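Local coordinates for alpha-fucosidase (PDB 2EAB), which probably releases alpha-1,2-linked L-fucose by hydrolysis, as the catalytic domain of a larger bifidobacterial glycoside hydrolase of family 95, at residues Asn135-Gly147 and Leu203-Tyr215. Numbering follows the deposited sequence.
Sequences NYLNWGDIYLDYG and LNFNVSMPTNTNY
Neighbouring antiparallel strands 140-145 and 203-208 of the N-terminal beta-sandwich domain pair through a ladder in which Y143 faces S208 and D145 faces N206 as hydrogen-bonded pairs, with L144 opposite V207 as the non-hydrogen-bonded pair between them. Y143 N donates a hydrogen bond to S208 O (3.0 Å) and D145 N one to N206 O (2.9 Å); the return bonds complete both rings. I142, L144 and F205 pack on strand 190-197 and V207 on strand 241-250, L144 CD2 lying alongside V207 CG2 at 3.6 Å. Next to them Y146 and F205 run side by side, their rings slid apart, and F205 CB sits over one face of the Y146 ring. On the other face of the sheet P210 CG meets the Y143 ring at its edge, 3.8 Å from CD2, while R69 makes a cation-pi contact with that ring. D141 OD1 is held by R71 and T73, and a water links OD2 to P210 O. W139 and G140 form a classic beta bulge against F74; G140 is still bridged to T211, and next to it N212 N and the Y215 side chain both reach the bulge. With chi1 at 58°, Y215 folds its ring back toward 135-147, where L137 CD1 covers one face, 3.8 Å from the centroid, and the hydroxyl meets W139 O. That oxygen accepts two hydrogen bonds, from N212 N and, in the carbonyl plane on a lone pair, from Y215 OH at 2.9 Å.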
loop_
_atom_site.group_PDB
_atom_site.type_symbol
_atom_site.label_atom_id
_atom_site.label_comp_id
_atom_site.label_asym_id
_atom_site.label_seq_id
_atom_site.Cartn_x
_atom_site.Cartn_y
_atom_site.Cartn_z
ATOM N N ASN A 135 8.939 16.630 -0.869
ATOM C CA ASN A 135 8.006 15.759 -1.566
ATOM C C ASN A 135 8.750 14.890 -2.565
ATOM O O ASN A 135 9.948 15.079 -2.790
ATOM C CB ASN A 135 6.850 16.550 -2.218
ATOM C CG ASN A 135 7.292 17.505 -3.338
ATOM O OD1 ASN A 135 8.475 17.795 -3.545
ATOM N ND2 ASN A 135 6.306 18.003 -4.064
ATOM N N TYR A 136 8.040 13.919 -3.124
ATOM C CA TYR A 136 8.554 13.068 -4.182
ATOM C C TYR A 136 8.480 13.804 -5.512
ATOM O O TYR A 136 7.458 14.418 -5.817
ATOM C CB TYR A 136 7.685 11.824 -4.266
ATOM C CG TYR A 136 8.153 10.769 -5.244
ATOM C CD1 TYR A 136 9.430 10.230 -5.155
ATOM C CD2 TYR A 136 7.299 10.274 -6.227
ATOM C CE1 TYR A 136 9.851 9.233 -6.025
ATOM C CE2 TYR A 136 7.711 9.280 -7.112
ATOM C CZ TYR A 136 8.987 8.763 -6.999
ATOM O OH TYR A 136 9.407 7.763 -7.844
ATOM N N LEU A 137 9.551 13.715 -6.297
ATOM C CA LEU A 137 9.641 14.386 -7.597
ATOM C C LEU A 137 9.564 13.423 -8.764
ATOM O O LEU A 137 10.249 12.397 -8.764
ATOM C CB LEU A 137 10.992 15.089 -7.739
ATOM C CG LEU A 137 11.399 16.211 -6.794
ATOM C CD1 LEU A 137 12.798 16.696 -7.105
ATOM C CD2 LEU A 137 10.430 17.347 -6.850
ATOM N N ASN A 138 8.794 13.783 -9.792
ATOM C CA ASN A 138 9.036 13.211 -11.109
ATOM C C ASN A 138 10.483 13.528 -11.478
ATOM O O ASN A 138 10.914 14.677 -11.361
ATOM C CB ASN A 138 8.096 13.794 -12.159
ATOM C CG ASN A 138 8.561 13.498 -13.573
ATOM O OD1 ASN A 138 8.548 12.346 -14.023
ATOM N ND2 ASN A 138 9.006 14.528 -14.273
ATOM N N TRP A 139 11.232 12.520 -11.914
ATOM C CA TRP A 139 12.623 12.722 -12.305
ATOM C C TRP A 139 12.673 13.520 -13.609
ATOM O O TRP A 139 13.322 14.574 -13.685
ATOM C CB TRP A 139 13.333 11.376 -12.448
ATOM C CG TRP A 139 14.796 11.450 -12.781
ATOM C CD1 TRP A 139 15.361 11.950 -13.922
ATOM C CD2 TRP A 139 15.874 10.968 -11.977
ATOM N NE1 TRP A 139 16.727 11.821 -13.866
ATOM C CE2 TRP A 139 17.069 11.226 -12.683
ATOM C CE3 TRP A 139 15.948 10.357 -10.720
ATOM C CZ2 TRP A 139 18.324 10.880 -12.181
ATOM C CZ3 TRP A 139 17.195 10.013 -10.221
ATOM C CH2 TRP A 139 18.368 10.278 -10.951
ATOM N N GLY A 140 11.969 13.023 -14.621
ATOM C CA GLY A 140 11.899 13.674 -15.920
ATOM C C GLY A 140 11.254 12.745 -16.920
ATOM O O GLY A 140 10.297 12.031 -16.592
ATOM N N ASP A 141 11.784 12.756 -18.139
ATOM C CA ASP A 141 11.277 11.918 -19.221
ATOM C C ASP A 141 12.411 11.424 -20.100
ATOM O O ASP A 141 13.453 12.067 -20.198
ATOM C CB ASP A 141 10.299 12.694 -20.109
ATOM C CG ASP A 141 9.122 13.256 -19.343
ATOM O OD1 ASP A 141 8.076 12.577 -19.282
ATOM O OD2 ASP A 141 9.245 14.382 -18.813
ATOM N N ILE A 142 12.191 10.270 -20.726
ATOM C CA ILE A 142 12.994 9.807 -21.849
ATOM C C ILE A 142 12.194 10.097 -23.114
ATOM O O ILE A 142 11.044 9.667 -23.236
ATOM C CB ILE A 142 13.286 8.288 -21.760
ATOM C CG1 ILE A 142 13.988 7.953 -20.438
ATOM C CG2 ILE A 142 14.120 7.819 -22.965
ATOM C CD1 ILE A 142 13.995 6.474 -20.090
ATOM N N TYR A 143 12.791 10.851 -24.036
ATOM C CA TYR A 143 12.178 11.096 -25.345
ATOM C C TYR A 143 12.927 10.368 -26.447
ATOM O O TYR A 143 14.153 10.420 -26.513
ATOM C CB TYR A 143 12.114 12.590 -25.664
ATOM C CG TYR A 143 11.007 13.331 -24.952
ATOM C CD1 TYR A 143 9.691 13.264 -25.407
ATOM C CD2 TYR A 143 11.273 14.108 -23.826
ATOM C CE1 TYR A 143 8.672 13.954 -24.761
ATOM C CE2 TYR A 143 10.255 14.800 -23.170
ATOM C CZ TYR A 143 8.960 14.715 -23.643
ATOM O OH TYR A 143 7.946 15.394 -23.012
ATOM N N LEU A 144 12.167 9.678 -27.294
ATOM C CA LEU A 144 12.707 8.993 -28.461
ATOM C C LEU A 144 12.024 9.584 -29.686
ATOM O O LEU A 144 10.897 9.220 -30.016
ATOM C CB LEU A 144 12.471 7.478 -28.368
ATOM C CG LEU A 144 12.966 6.762 -27.104
ATOM C CD1 LEU A 144 12.443 5.334 -27.036
ATOM C CD2 LEU A 144 14.478 6.771 -27.018
ATOM N N ASP A 145 12.705 10.532 -30.328
ATOM C CA ASP A 145 12.104 11.312 -31.407
ATOM C C ASP A 145 12.486 10.736 -32.766
ATOM O O ASP A 145 13.634 10.832 -33.195
ATOM C CB ASP A 145 12.496 12.795 -31.296
ATOM C CG ASP A 145 11.710 13.693 -32.247
ATOM O OD1 ASP A 145 10.939 13.182 -33.087
ATOM O OD2 ASP A 145 11.868 14.930 -32.157
ATOM N N TYR A 146 11.500 10.131 -33.423
ATOM C CA TYR A 146 11.688 9.462 -34.706
ATOM C C TYR A 146 11.649 10.437 -35.882
ATOM O O TYR A 146 12.065 10.093 -36.993
ATOM C CB TYR A 146 10.630 8.367 -34.883
ATOM C CG TYR A 146 10.878 7.103 -34.075
ATOM C CD1 TYR A 146 10.900 7.129 -32.676
ATOM C CD2 TYR A 146 11.075 5.879 -34.710
ATOM C CE1 TYR A 146 11.125 5.970 -31.935
ATOM C CE2 TYR A 146 11.295 4.712 -33.982
ATOM C CZ TYR A 146 11.318 4.763 -32.594
ATOM O OH TYR A 146 11.536 3.605 -31.877
ATOM N N GLY A 147 11.139 11.643 -35.634
ATOM C CA GLY A 147 11.098 12.706 -36.638
ATOM C C GLY A 147 10.302 12.386 -37.890
ATOM O O GLY A 147 10.702 12.767 -38.994
ATOM N N LEU A 203 15.669 2.547 -38.831
ATOM C CA LEU A 203 15.628 2.980 -37.435
ATOM C C LEU A 203 16.465 4.245 -37.256
ATOM O O LEU A 203 17.697 4.207 -37.259
ATOM C CB LEU A 203 16.057 1.864 -36.477
ATOM C CG LEU A 203 15.766 2.083 -34.984
ATOM C CD1 LEU A 203 14.275 2.314 -34.715
ATOM C CD2 LEU A 203 16.277 0.903 -34.180
ATOM N N ASN A 204 15.760 5.366 -37.130
ATOM C CA ASN A 204 16.359 6.684 -36.990
ATOM C C ASN A 204 15.641 7.446 -35.888
ATOM O O ASN A 204 14.428 7.653 -35.963
ATOM C CB ASN A 204 16.253 7.461 -38.306
ATOM C CG ASN A 204 16.969 6.771 -39.449
ATOM O OD1 ASN A 204 18.181 6.887 -39.594
ATOM N ND2 ASN A 204 16.214 6.047 -40.268
ATOM N N PHE A 205 16.382 7.845 -34.858
ATOM C CA PHE A 205 15.789 8.590 -33.751
ATOM C C PHE A 205 16.817 9.340 -32.916
ATOM O O PHE A 205 18.003 9.017 -32.923
ATOM C CB PHE A 205 14.937 7.676 -32.849
ATOM C CG PHE A 205 15.732 6.642 -32.109
ATOM C CD1 PHE A 205 16.273 6.927 -30.860
ATOM C CD2 PHE A 205 15.936 5.381 -32.657
ATOM C CE1 PHE A 205 17.014 5.980 -30.173
ATOM C CE2 PHE A 205 16.674 4.422 -31.974
ATOM C CZ PHE A 205 17.214 4.724 -30.727
ATOM N N ASN A 206 16.326 10.347 -32.201
ATOM C CA ASN A 206 17.109 11.095 -31.241
ATOM C C ASN A 206 16.654 10.706 -29.838
ATOM O O ASN A 206 15.454 10.702 -29.556
ATOM C CB ASN A 206 16.909 12.592 -31.485
ATOM C CG ASN A 206 17.623 13.455 -30.473
ATOM O OD1 ASN A 206 17.169 13.606 -29.336
ATOM N ND2 ASN A 206 18.734 14.053 -30.886
ATOM N N VAL A 207 17.604 10.367 -28.973
ATOM C CA VAL A 207 17.276 10.053 -27.582
ATOM C C VAL A 207 17.779 11.143 -26.643
ATOM O O VAL A 207 18.940 11.551 -26.705
ATOM C CB VAL A 207 17.755 8.633 -27.143
ATOM C CG1 VAL A 207 19.228 8.429 -27.410
ATOM C CG2 VAL A 207 17.443 8.382 -25.669
ATOM N N SER A 208 16.875 11.621 -25.794
ATOM C CA SER A 208 17.204 12.604 -24.773
ATOM C C SER A 208 16.564 12.197 -23.450
ATOM O O SER A 208 15.651 11.368 -23.419
ATOM C CB SER A 208 16.744 14.001 -25.198
ATOM O OG SER A 208 15.349 14.041 -25.425
ATOM N N MET A 209 17.055 12.769 -22.355
ATOM C CA MET A 209 16.502 12.462 -21.039
ATOM C C MET A 209 16.433 13.713 -20.158
ATOM O O MET A 209 17.130 13.803 -19.140
ATOM C CB MET A 209 17.297 11.338 -20.367
ATOM C CG MET A 209 16.569 10.669 -19.205
ATOM S SD MET A 209 17.498 9.255 -18.597
ATOM C CE MET A 209 16.495 8.759 -17.211
ATOM N N PRO A 210 15.583 14.683 -20.546
ATOM C CA PRO A 210 15.472 15.915 -19.777
ATOM C C PRO A 210 14.866 15.679 -18.401
ATOM O O PRO A 210 13.887 14.939 -18.258
ATOM C CB PRO A 210 14.529 16.776 -20.622
ATOM C CG PRO A 210 13.722 15.789 -21.401
ATOM C CD PRO A 210 14.684 14.692 -21.717
ATOM N N THR A 211 15.460 16.304 -17.396
ATOM C CA THR A 211 14.877 16.324 -16.066
ATOM C C THR A 211 13.665 17.252 -16.059
ATOM O O THR A 211 13.560 18.167 -16.888
ATOM C CB THR A 211 15.897 16.787 -15.023
ATOM O OG1 THR A 211 16.611 17.914 -15.547
ATOM C CG2 THR A 211 16.876 15.661 -14.685
ATOM N N ASN A 212 12.745 17.008 -15.130
ATOM C CA ASN A 212 11.578 17.855 -14.980
ATOM C C ASN A 212 12.045 19.284 -14.740
ATOM O O ASN A 212 12.935 19.521 -13.928
ATOM C CB ASN A 212 10.723 17.353 -13.819
ATOM C CG ASN A 212 9.392 18.050 -13.728
ATOM O OD1 ASN A 212 9.331 19.270 -13.543
ATOM N ND2 ASN A 212 8.308 17.284 -13.838
ATOM N N THR A 213 11.447 20.230 -15.454
ATOM C CA THR A 213 11.928 21.606 -15.461
ATOM C C THR A 213 11.405 22.447 -14.296
ATOM O O THR A 213 11.640 23.660 -14.262
ATOM C CB THR A 213 11.567 22.295 -16.796
ATOM O OG1 THR A 213 10.144 22.284 -16.968
ATOM C CG2 THR A 213 12.208 21.562 -17.973
ATOM N N ASN A 214 10.709 21.822 -13.345
ATOM C CA ASN A 214 10.010 22.571 -12.296
ATOM C C ASN A 214 10.628 22.526 -10.900
ATOM O O ASN A 214 10.241 23.305 -10.028
ATOM C CB ASN A 214 8.540 22.162 -12.252
ATOM C CG ASN A 214 7.856 22.342 -13.594
ATOM O OD1 ASN A 214 7.504 21.363 -14.261
ATOM N ND2 ASN A 214 7.698 23.585 -14.014
ATOM N N TYR A 215 11.568 21.613 -10.681
ATOM C CA TYR A 215 12.329 21.618 -9.444
ATOM C C TYR A 215 13.653 22.350 -9.607
ATOM O O TYR A 215 14.247 22.345 -10.688
ATOM C CB TYR A 215 12.518 20.211 -8.871
ATOM C CG TYR A 215 13.206 19.154 -9.714
ATOM C CD1 TYR A 215 14.594 19.055 -9.767
ATOM C CD2 TYR A 215 12.456 18.173 -10.369
ATOM C CE1 TYR A 215 15.216 18.031 -10.490
ATOM C CE2 TYR A 215 13.065 17.148 -11.090
ATOM C CZ TYR A 215 14.443 17.082 -11.149
ATOM O OH TYR A 215 15.058 16.072 -11.852
HETATM O O HOH W 1 17.692 12.637 -16.468
HETATM O O HOH W 2 11.304 16.162 -18.288
HETATM O O HOH W 3 12.547 7.650 -37.966
#